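Local coordinates for O-methyltransferase (Saccharopolyspora spinosa, PDB 4CE0), which probably transfers a methyl group from S-adenosyl-L-methionine to the 4'-hydroxyl of the spinosyn rhamnose, with a magnesium ion in the active site, at residues A[94-98]-A[155-160]; A[78-84]-A[105-111]; A[15-19]-A[50-54]. All blocks are in the same frame, centred on the assembly; numbering follows the deposited sequence.

In the fold
Contact 2 is the central one: its centre lies about 6 Å from the centre of the chain, and it pairs strands 78-82 and 107-111 through main-chain hydrogen bonds. Contact 1, still buried with its centre about 14 Å from that of the chain, joins helix 88-100, the crossover between those strands, to the approach to strand 160-164, and a side-chain salt bridge dominates it. The two meet through L97 against F79 and through Q159 bonded to R105 and V107. Contact 3, only partly buried, sits beside the second subunit and relies on a helix-end carbonyl. Contact 2 grips the ribose of S-adenosyl-L-homocysteine and also reaches its carboxylate; contact 3 meets its amino-acid end and sulfur.

Contact 1: A[94-98]-A[155-160]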
loop_
_atom_site.group_PDB
_atom_site.type_symbol
_atom_site.label_atom_id
_atom_site.label_comp_id
_atom_site.label_asym_id
_atom_site.label_seq_id
_atom_site.Cartn_x
_atom_site.Cartn_y
_atom_site.Cartn_z
ATOM N N ARG A 94 0.711 -0.528 -14.502
ATOM C CA ARG A 94 0.746 -1.997 -14.462
ATOM C C ARG A 94 -0.246 -2.499 -13.416
ATOM O O ARG A 94 -0.897 -3.543 -13.585
ATOM C CB ARG A 94 2.147 -2.502 -14.158
ATOM C CG ARG A 94 2.258 -4.044 -13.895
ATOM C CD ARG A 94 1.961 -4.908 -15.095
ATOM N NE ARG A 94 1.808 -6.337 -14.764
ATOM C CZ ARG A 94 0.639 -6.942 -14.534
ATOM N NH1 ARG A 94 -0.507 -6.265 -14.539
ATOM N NH2 ARG A 94 0.608 -8.234 -14.273
ATOM N N ALA A 95 -0.397 -1.730 -12.349
ATOM C CA ALA A 95 -1.301 -2.163 -11.266
ATOM C C ALA A 95 -2.765 -2.021 -11.701
ATOM O O ALA A 95 -3.608 -2.831 -11.321
ATOM C CB ALA A 95 -1.031 -1.395 -10.010
ATOM N N VAL A 96 -3.077 -1.012 -12.510
ATOM C CA VAL A 96 -4.448 -0.899 -12.990
ATOM C C VAL A 96 -4.829 -2.130 -13.846
ATOM O O VAL A 96 -5.891 -2.741 -13.632
ATOM C CB VAL A 96 -4.690 0.387 -13.757
ATOM C CG1 VAL A 96 -6.146 0.456 -14.160
ATOM C CG2 VAL A 96 -4.313 1.606 -12.902
ATOM N N LEU A 97 -3.964 -2.493 -14.803
ATOM C CA LEU A 97 -4.136 -3.739 -15.569
ATOM C C LEU A 97 -4.354 -4.949 -14.663
ATOM O O LEU A 97 -5.218 -5.785 -14.920
ATOM C CB LEU A 97 -2.914 -4.020 -16.458
ATOM C CG LEU A 97 -2.580 -2.986 -17.528
ATOM C CD1 LEU A 97 -1.367 -3.448 -18.326
ATOM C CD2 LEU A 97 -3.778 -2.740 -18.419
ATOM N N GLN A 98 -3.524 -5.074 -13.633
ATOM C CA GLN A 98 -3.713 -6.118 -12.635
ATOM C C GLN A 98 -5.084 -5.998 -11.985
ATOM O O GLN A 98 -5.736 -7.008 -11.764
ATOM C CB GLN A 98 -2.625 -6.009 -11.547
ATOM C CG GLN A 98 -2.664 -7.117 -10.508
ATOM C CD GLN A 98 -2.369 -8.470 -11.107
ATOM O OE1 GLN A 98 -3.013 -9.468 -10.767
ATOM N NE2 GLN A 98 -1.397 -8.517 -12.012
ATOM N N LEU A 155 4.904 -6.759 -9.080
ATOM C CA LEU A 155 4.467 -6.487 -10.450
ATOM C C LEU A 155 5.569 -6.535 -11.499
ATOM O O LEU A 155 5.395 -5.985 -12.572
ATOM C CB LEU A 155 3.760 -5.135 -10.525
ATOM C CG LEU A 155 2.454 -5.099 -9.726
ATOM C CD1 LEU A 155 2.029 -3.671 -9.523
ATOM C CD2 LEU A 155 1.339 -5.894 -10.427
ATOM N N LEU A 156 6.685 -7.204 -11.210
ATOM C CA LEU A 156 7.762 -7.299 -12.187
ATOM C C LEU A 156 7.549 -8.551 -13.011
ATOM O O LEU A 156 8.107 -9.579 -12.697
ATOM C CB LEU A 156 9.124 -7.322 -11.495
ATOM C CG LEU A 156 10.330 -7.404 -12.442
ATOM C CD1 LEU A 156 10.359 -6.191 -13.343
ATOM C CD2 LEU A 156 11.641 -7.511 -11.651
ATOM N N ASP A 157 6.705 -8.475 -14.031
ATOM C CA ASP A 157 6.350 -9.679 -14.798
ATOM C C ASP A 157 6.369 -9.438 -16.319
ATOM O O ASP A 157 6.959 -8.461 -16.800
ATOM C CB ASP A 157 4.999 -10.236 -14.321
ATOM C CG ASP A 157 3.803 -9.398 -14.751
ATOM O OD1 ASP A 157 3.982 -8.227 -15.161
ATOM O OD2 ASP A 157 2.666 -9.935 -14.673
ATOM N N GLU A 158 5.734 -10.325 -17.070
ATOM C CA GLU A 158 5.834 -10.328 -18.556
ATOM C C GLU A 158 5.162 -9.119 -19.192
ATOM O O GLU A 158 5.427 -8.791 -20.357
ATOM C CB GLU A 158 5.175 -11.574 -19.136
ATOM C CG GLU A 158 3.794 -11.837 -18.510
ATOM C CD GLU A 158 2.933 -12.803 -19.310
ATOM O OE1 GLU A 158 3.383 -13.249 -20.394
ATOM O OE2 GLU A 158 1.808 -13.116 -18.847
ATOM N N GLN A 159 4.287 -8.444 -18.442
ATOM C CA GLN A 159 3.553 -7.306 -18.983
ATOM C C GLN A 159 4.270 -5.975 -18.809
ATOM O O GLN A 159 3.702 -4.922 -19.085
ATOM C CB GLN A 159 2.174 -7.230 -18.336
ATOM C CG GLN A 159 1.213 -8.315 -18.795
ATOM C CD GLN A 159 -0.168 -8.139 -18.181
ATOM O OE1 GLN A 159 -0.520 -8.802 -17.195
ATOM N NE2 GLN A 159 -0.940 -7.225 -18.733
ATOM N N VAL A 160 5.500 -6.013 -18.315
ATOM C CA VAL A 160 6.321 -4.813 -18.169
ATOM C C VAL A 160 7.607 -4.989 -18.993
ATOM O O VAL A 160 8.337 -5.991 -18.811
ATOM C CB VAL A 160 6.744 -4.572 -16.716
ATOM C CG1 VAL A 160 7.467 -3.228 -16.599
ATOM C CG2 VAL A 160 5.513 -4.628 -15.770
HETATM O O HOH W 1 -2.703 -8.066 -15.451
#
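R94 and D157 meet at about a right angle, yet their flat ends are nearly coplanar, the guanidinium and carboxylate planes lying 15° apart. The grip is side-on and bidentate: NE of R94 reaches OD1 of D157 at 2.9 Å, and NH2 of R94 reaches OD2 of D157 at 2.7 Å. Both oxygens are met on their syn sides and stay close to the guanidinium plane, though the nitrogens lie 25° out of the carboxylate plane. A bend at chi2 (67°) turns the R94 chain, whose CD packs 3.6 Å from CG2 of V160. Here helix 88-100, the crossover helix of the Rossmann-like methyltransferase fold, is tied to the turn at D157-V160 that leads into strand 160-164, outermost of the sheet within this chain. The two guanidinium faces differ. L155 CD2 stands 4.3 Å above the centre of one; OE1 of Q159 sits above the other near the rim, without a direct hydrogen bond. A water makes the link, donating to OE1 of Q159 and accepting from NH1 of R94 at 3.0 Å, while NE2 of Q159 bonds to the carbonyls of D102 and R105. The other methyl of L155, CD1, rests 3.8 Å from CB of A95.

Contact 2: A[78-84]-A[105-111]; sequences DFAETGV and RTVWVVD. With SAH (S-adenosyl-L-homocysteine), chain B.
D78 opens the pairing by reaching over to T106 and W108. Strands 78-82 and 107-111 are adjacent and parallel in the class I Rossmann-like methyltransferase sheet, joined through helix 88-100 as a beta-alpha-beta crossover; their axes run 4.6 Å apart at 14°. OD1 of D78 accepts from N of T106 at 2.9 Å, and OD2 of D78 accepts from NE1 of W108 at 2.9 Å. That OD2 lies in the indole plane, while NE1 comes from above the carboxylate, 41° out of its plane. A water joins OD1 of D78 to OG1 of T106. F79 bonds through its N to T106 O and through its O to W108 N, and its ring turns to the face shared with V107, towards helices 56-73 and 88-100. A80 sets CB against CB of W108 on the opposite face. E81 bonds W108 O and V110 N through its backbone, while its carboxylate forms a salt bridge with R183 beside the ligand's carboxylate. G83 N donates to O of V110, and its CA comes within 3.2 Å of ribose O4'. V84 N donates to OD2 of D111, on its anti lone pair, at 2.9 Å. That OD2 also accepts from ribose O3' at 2.7 Å; OD1 of D111 accepts from ribose O2' and from N of F113.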
loop_
_atom_site.group_PDB
_atom_site.type_symbol
_atom_site.label_atom_id
_atom_site.label_comp_id
_atom_site.label_asym_id
_atom_site.label_seq_id
_atom_site.Cartn_x
_atom_site.Cartn_y
_atom_site.Cartn_z
ATOM N N ASP A 78 -0.761 -0.684 -26.031
ATOM C CA ASP A 78 0.030 -0.764 -24.830
ATOM C C ASP A 78 0.036 0.592 -24.172
ATOM O O ASP A 78 -0.596 1.570 -24.662
ATOM C CB ASP A 78 1.467 -1.172 -25.172
ATOM C CG ASP A 78 1.571 -2.594 -25.656
ATOM O OD1 ASP A 78 0.691 -3.416 -25.318
ATOM O OD2 ASP A 78 2.544 -2.883 -26.397
ATOM N N PHE A 79 0.759 0.671 -23.066
ATOM C CA PHE A 79 0.884 1.935 -22.356
ATOM C C PHE A 79 2.347 2.232 -22.372
ATOM O O PHE A 79 3.150 1.318 -22.321
ATOM C CB PHE A 79 0.422 1.810 -20.895
ATOM C CG PHE A 79 -1.009 1.388 -20.726
ATOM C CD1 PHE A 79 -1.934 1.543 -21.738
ATOM C CD2 PHE A 79 -1.436 0.878 -19.519
ATOM C CE1 PHE A 79 -3.282 1.164 -21.550
ATOM C CE2 PHE A 79 -2.763 0.494 -19.329
ATOM C CZ PHE A 79 -3.685 0.637 -20.356
ATOM N N ALA A 80 2.711 3.497 -22.407
ATOM C CA ALA A 80 4.102 3.847 -22.391
ATOM C C ALA A 80 4.321 5.118 -21.616
ATOM O O ALA A 80 3.544 6.064 -21.784
ATOM C CB ALA A 80 4.617 4.007 -23.843
ATOM N N GLU A 81 5.382 5.155 -20.803
ATOM C CA GLU A 81 5.832 6.417 -20.204
ATOM C C GLU A 81 7.274 6.723 -20.577
ATOM O O GLU A 81 8.188 5.911 -20.377
ATOM C CB GLU A 81 5.651 6.489 -18.674
ATOM C CG GLU A 81 5.943 7.938 -18.107
ATOM C CD GLU A 81 6.011 8.018 -16.603
ATOM O OE1 GLU A 81 6.595 7.080 -15.994
ATOM O OE2 GLU A 81 5.496 9.021 -16.025
ATOM N N THR A 82 7.456 7.915 -21.134
ATOM C CA THR A 82 8.764 8.413 -21.495
ATOM C C THR A 82 9.169 9.365 -20.415
ATOM O O THR A 82 8.745 10.541 -20.387
ATOM C CB THR A 82 8.824 9.057 -22.921
ATOM O OG1 THR A 82 7.874 10.129 -23.072
ATOM C CG2 THR A 82 8.545 8.016 -23.961
ATOM N N GLY A 83 10.001 8.838 -19.530
ATOM C CA GLY A 83 10.456 9.538 -18.335
ATOM C C GLY A 83 9.795 8.924 -17.104
ATOM O O GLY A 83 8.650 9.271 -16.773
ATOM N N VAL A 84 10.517 8.011 -16.448
ATOM C CA VAL A 84 9.955 7.158 -15.396
ATOM C C VAL A 84 10.556 7.353 -14.003
ATOM O O VAL A 84 9.908 7.020 -13.012
ATOM C CB VAL A 84 10.033 5.661 -15.802
ATOM C CG1 VAL A 84 9.628 5.513 -17.234
ATOM C CG2 VAL A 84 11.447 5.032 -15.553
ATOM N N ARG A 105 -2.222 -6.385 -22.436
ATOM C CA ARG A 105 -1.504 -5.140 -22.646
ATOM C C ARG A 105 -0.147 -5.067 -21.935
ATOM O O ARG A 105 0.049 -5.621 -20.862
ATOM C CB ARG A 105 -2.394 -3.980 -22.193
ATOM C CG ARG A 105 -3.743 -3.979 -22.886
ATOM C CD ARG A 105 -4.559 -2.834 -22.372
ATOM N NE ARG A 105 -5.926 -2.786 -22.897
ATOM C CZ ARG A 105 -6.351 -1.950 -23.836
ATOM N NH1 ARG A 105 -5.508 -1.096 -24.420
ATOM N NH2 ARG A 105 -7.630 -1.958 -24.184
ATOM N N THR A 106 0.773 -4.328 -22.536
ATOM C CA THR A 106 2.121 -4.161 -22.019
ATOM C C THR A 106 2.332 -2.724 -21.562
ATOM O O THR A 106 1.761 -1.810 -22.123
ATOM C CB THR A 106 3.169 -4.543 -23.110
ATOM O OG1 THR A 106 3.195 -5.964 -23.231
ATOM C CG2 THR A 106 4.599 -4.046 -22.763
ATOM N N VAL A 107 3.167 -2.560 -20.543
ATOM C CA VAL A 107 3.569 -1.250 -20.028
ATOM C C VAL A 107 5.029 -1.091 -20.384
ATOM O O VAL A 107 5.873 -1.890 -19.934
ATOM C CB VAL A 107 3.363 -1.137 -18.478
ATOM C CG1 VAL A 107 3.869 0.227 -17.935
ATOM C CG2 VAL A 107 1.888 -1.343 -18.130
ATOM N N TRP A 108 5.308 -0.110 -21.240
ATOM C CA TRP A 108 6.659 0.212 -21.659
ATOM C C TRP A 108 7.267 1.268 -20.773
ATOM O O TRP A 108 6.736 2.373 -20.607
ATOM C CB TRP A 108 6.691 0.681 -23.119
ATOM C CG TRP A 108 6.278 -0.392 -24.061
ATOM C CD1 TRP A 108 5.000 -0.728 -24.454
ATOM C CD2 TRP A 108 7.157 -1.284 -24.726
ATOM N NE1 TRP A 108 5.051 -1.796 -25.336
ATOM C CE2 TRP A 108 6.367 -2.162 -25.500
ATOM C CE3 TRP A 108 8.551 -1.451 -24.720
ATOM C CZ2 TRP A 108 6.931 -3.162 -26.297
ATOM C CZ3 TRP A 108 9.101 -2.456 -25.498
ATOM C CH2 TRP A 108 8.289 -3.299 -26.268
ATOM N N VAL A 109 8.409 0.922 -20.214
ATOM C CA VAL A 109 9.055 1.766 -19.234
ATOM C C VAL A 109 10.266 2.313 -19.934
ATOM O O VAL A 109 11.287 1.612 -20.072
ATOM C CB VAL A 109 9.457 0.952 -17.999
ATOM C CG1 VAL A 109 10.196 1.831 -16.967
ATOM C CG2 VAL A 109 8.239 0.296 -17.405
ATOM N N VAL A 110 10.140 3.561 -20.392
ATOM C CA VAL A 110 11.094 4.125 -21.335
ATOM C C VAL A 110 11.871 5.273 -20.724
ATOM O O VAL A 110 11.316 6.334 -20.405
ATOM C CB VAL A 110 10.411 4.668 -22.618
ATOM C CG1 VAL A 110 11.447 4.917 -23.678
ATOM C CG2 VAL A 110 9.295 3.760 -23.126
ATOM N N ASP A 111 13.174 5.086 -20.619
ATOM C CA ASP A 111 14.003 6.048 -19.931
ATOM C C ASP A 111 15.462 5.860 -20.314
ATOM O O ASP A 111 15.839 4.830 -20.885
ATOM C CB ASP A 111 13.841 5.860 -18.423
ATOM C CG ASP A 111 14.256 7.093 -17.639
ATOM O OD1 ASP A 111 15.477 7.308 -17.452
ATOM O OD2 ASP A 111 13.360 7.830 -17.189
HETATM N N SAH B . 8.208 10.396 -10.969
HETATM C CA SAH B . 8.240 10.910 -12.348
HETATM C CB SAH B . 9.571 10.850 -13.057
HETATM C CG SAH B . 9.938 11.526 -14.378
HETATM S SD SAH B . 11.491 12.396 -14.006
HETATM C C SAH B . 7.317 9.926 -12.948
HETATM O O SAH B . 7.341 9.866 -14.166
HETATM O OXT SAH B . 6.624 9.300 -11.933
HETATM C "C5'" SAH B . 12.221 12.593 -15.670
HETATM C "C4'" SAH B . 12.782 11.297 -16.273
HETATM O "O4'" SAH B . 12.975 11.439 -17.665
HETATM C "C3'" SAH B . 14.146 10.874 -15.721
HETATM O "O3'" SAH B . 14.007 9.568 -15.202
HETATM C "C2'" SAH B . 15.144 10.941 -16.884
HETATM O "O2'" SAH B . 16.217 9.975 -16.919
HETATM C "C1'" SAH B . 14.197 10.834 -18.083
HETATM N N9 SAH B . 14.626 11.494 -19.339
HETATM C C8 SAH B . 14.490 12.837 -19.624
HETATM N N7 SAH B . 14.931 13.038 -20.873
HETATM C C5 SAH B . 15.307 11.855 -21.408
HETATM C C6 SAH B . 15.835 11.482 -22.646
HETATM N N6 SAH B . 16.050 12.382 -23.604
HETATM N N1 SAH B . 16.147 10.165 -22.888
HETATM C C2 SAH B . 15.925 9.190 -21.937
HETATM N N3 SAH B . 15.434 9.578 -20.712
HETATM C C4 SAH B . 15.094 10.872 -20.456
HETATM O O HOH W 2 1.200 -6.190 -25.298
#

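Contact 3: A[15-19]-A[50-54]; sequences VLTNT and VAHTM. With SAH (S-adenosyl-L-homocysteine), chain B.
L16 presents its carbonyl, near the C-terminus of helix 6-16, to two consecutive amides of the loop 50-54. N of T53 donates to O of L16 at 3.2 Å, coming in tilted 33° from the carbonyl plane; N of H52 lies nearer, 3.0 Å from the same O of L16, but its bond is weak because the angle at the hydrogen is only 131°. The helix closes in a Schellman motif: N18 takes positive phi, and its N bonds back to O of V15. The hydroxyl of Y21 of the second subunit bonds to both O of V15 and N of H52, which places the contact at the dimer interface.

Van der Waals contacts surround these bonds. CB of A51 lies 3.4 Å from O of L16 and also packs against CB of N18. The T17 and T53 side chains lie side by side and point the same way, touching through their CG2 methyls, whereas L16 and H52 cross at about a right angle, CD2 of L16 meeting CB of H52. The imidazole itself leads away, its ND1 bonded to the hydroxyl of Y153 and its ring meeting that of Y21 of the second subunit.

Ligand contacts come from the loop. A chi1 of -173° swings the hydroxyl of T53 opposite its backbone N, toward the amino-acid end of S-adenosyl-L-homocysteine, where OG1 donates to OXT at 2.6 Å while also capping N of I55 ahead of helix 56-73. CE of M54 approaches the ligand's SD at 3.9 Å. T53 thus has its hydroxyl on the ligand carboxylate and its amide on the helix, so the loop that meets the ligand is bonded at its back to the end of helix 6-16 and to Y21 of the second subunit.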
loop_
_atom_site.group_PDB
_atom_site.type_symbol
_atom_site.label_atom_id
_atom_site.label_comp_id
_atom_site.label_asym_id
_atom_site.label_seq_id
_atom_site.Cartn_x
_atom_site.Cartn_y
_atom_site.Cartn_z
ATOM N N VAL A 15 0.579 4.807 -1.374
ATOM C CA VAL A 15 1.898 4.198 -1.220
ATOM C C VAL A 15 2.952 4.773 -2.191
ATOM O O VAL A 15 4.050 5.106 -1.779
ATOM C CB VAL A 15 1.817 2.674 -1.385
ATOM C CG1 VAL A 15 3.172 2.047 -1.119
ATOM C CG2 VAL A 15 0.730 2.125 -0.439
ATOM N N LEU A 16 2.623 4.868 -3.472
ATOM C CA LEU A 16 3.586 5.323 -4.473
ATOM C C LEU A 16 4.053 6.770 -4.241
ATOM O O LEU A 16 5.171 7.126 -4.581
ATOM C CB LEU A 16 2.956 5.225 -5.865
ATOM C CG LEU A 16 2.750 3.824 -6.388
ATOM C CD1 LEU A 16 1.764 3.819 -7.589
ATOM C CD2 LEU A 16 4.074 3.249 -6.774
ATOM N N THR A 17 3.172 7.603 -3.697
ATOM C CA THR A 17 3.516 8.970 -3.304
ATOM C C THR A 17 4.090 9.058 -1.876
ATOM O O THR A 17 4.423 10.140 -1.402
ATOM C CB THR A 17 2.274 9.841 -3.308
ATOM O OG1 THR A 17 1.272 9.166 -2.557
ATOM C CG2 THR A 17 1.757 10.087 -4.748
ATOM N N ASN A 18 4.169 7.916 -1.205
ATOM C CA ASN A 18 4.603 7.821 0.188
ATOM C C ASN A 18 3.865 8.728 1.162
ATOM O O ASN A 18 4.482 9.370 2.007
ATOM C CB ASN A 18 6.091 8.069 0.288
ATOM C CG ASN A 18 6.682 7.592 1.629
ATOM O OD1 ASN A 18 6.186 6.653 2.259
ATOM N ND2 ASN A 18 7.740 8.254 2.060
ATOM N N THR A 19 2.544 8.777 1.054
ATOM C CA THR A 19 1.740 9.520 2.022
ATOM C C THR A 19 1.552 8.692 3.278
ATOM O O THR A 19 1.130 9.225 4.297
ATOM C CB THR A 19 0.333 9.907 1.501
ATOM O OG1 THR A 19 -0.482 8.731 1.379
ATOM C CG2 THR A 19 0.423 10.598 0.168
ATOM N N VAL A 50 12.022 9.319 -0.727
ATOM C CA VAL A 50 11.880 7.887 -0.970
ATOM C C VAL A 50 10.736 7.494 -1.934
ATOM O O VAL A 50 10.844 6.454 -2.545
ATOM C CB VAL A 50 11.852 7.051 0.336
ATOM C CG1 VAL A 50 13.194 7.171 1.055
ATOM C CG2 VAL A 50 10.730 7.468 1.239
ATOM N N ALA A 51 9.684 8.302 -2.085
ATOM C CA ALA A 51 8.523 7.908 -2.935
ATOM C C ALA A 51 8.925 7.468 -4.348
ATOM O O ALA A 51 9.896 7.967 -4.896
ATOM C CB ALA A 51 7.517 9.037 -3.047
ATOM N N HIS A 52 8.143 6.564 -4.935
ATOM C CA HIS A 52 8.473 5.975 -6.232
ATOM C C HIS A 52 7.955 6.781 -7.409
ATOM O O HIS A 52 8.327 6.534 -8.566
ATOM C CB HIS A 52 7.970 4.546 -6.301
ATOM C CG HIS A 52 8.759 3.602 -5.450
ATOM N ND1 HIS A 52 8.199 2.501 -4.828
ATOM C CD2 HIS A 52 10.063 3.608 -5.084
ATOM C CE1 HIS A 52 9.128 1.862 -4.146
ATOM N NE2 HIS A 52 10.272 2.526 -4.274
ATOM N N THR A 53 7.110 7.750 -7.113
ATOM C CA THR A 53 6.739 8.750 -8.105
ATOM C C THR A 53 6.729 10.133 -7.490
ATOM O O THR A 53 6.467 10.284 -6.297
ATOM C CB THR A 53 5.337 8.480 -8.728
ATOM O OG1 THR A 53 5.120 9.404 -9.794
ATOM C CG2 THR A 53 4.219 8.642 -7.704
ATOM N N MET A 54 6.996 11.132 -8.338
ATOM C CA MET A 54 7.008 12.517 -7.946
ATOM C C MET A 54 5.735 13.239 -8.420
ATOM O O MET A 54 5.519 14.417 -8.100
ATOM C CB MET A 54 8.288 13.202 -8.463
ATOM C CG MET A 54 8.309 13.520 -9.957
ATOM S SD MET A 54 9.756 14.487 -10.448
ATOM C CE MET A 54 11.119 13.340 -10.244
HETATM N N SAH B . 8.208 10.396 -10.969
HETATM C CA SAH B . 8.240 10.910 -12.348
HETATM C CB SAH B . 9.571 10.850 -13.057
HETATM C CG SAH B . 9.938 11.526 -14.378
HETATM S SD SAH B . 11.491 12.396 -14.006
HETATM C C SAH B . 7.317 9.926 -12.948
HETATM O O SAH B . 7.341 9.866 -14.166
HETATM O OXT SAH B . 6.624 9.300 -11.933
HETATM C "C5'" SAH B . 12.221 12.593 -15.670
HETATM C "C4'" SAH B . 12.782 11.297 -16.273
HETATM O "O4'" SAH B . 12.975 11.439 -17.665
HETATM C "C3'" SAH B . 14.146 10.874 -15.721
HETATM O "O3'" SAH B . 14.007 9.568 -15.202
HETATM C "C2'" SAH B . 15.144 10.941 -16.884
HETATM O "O2'" SAH B . 16.217 9.975 -16.919
HETATM C "C1'" SAH B . 14.197 10.834 -18.083
HETATM N N9 SAH B . 14.626 11.494 -19.339
HETATM C C8 SAH B . 14.490 12.837 -19.624
HETATM N N7 SAH B . 14.931 13.038 -20.873
HETATM C C5 SAH B . 15.307 11.855 -21.408
HETATM C C6 SAH B . 15.835 11.482 -22.646
HETATM N N6 SAH B . 16.050 12.382 -23.604
HETATM N N1 SAH B . 16.147 10.165 -22.888
HETATM C C2 SAH B . 15.925 9.190 -21.937
HETATM N N3 SAH B . 15.434 9.578 -20.712
HETATM C C4 SAH B . 15.094 10.872 -20.456
#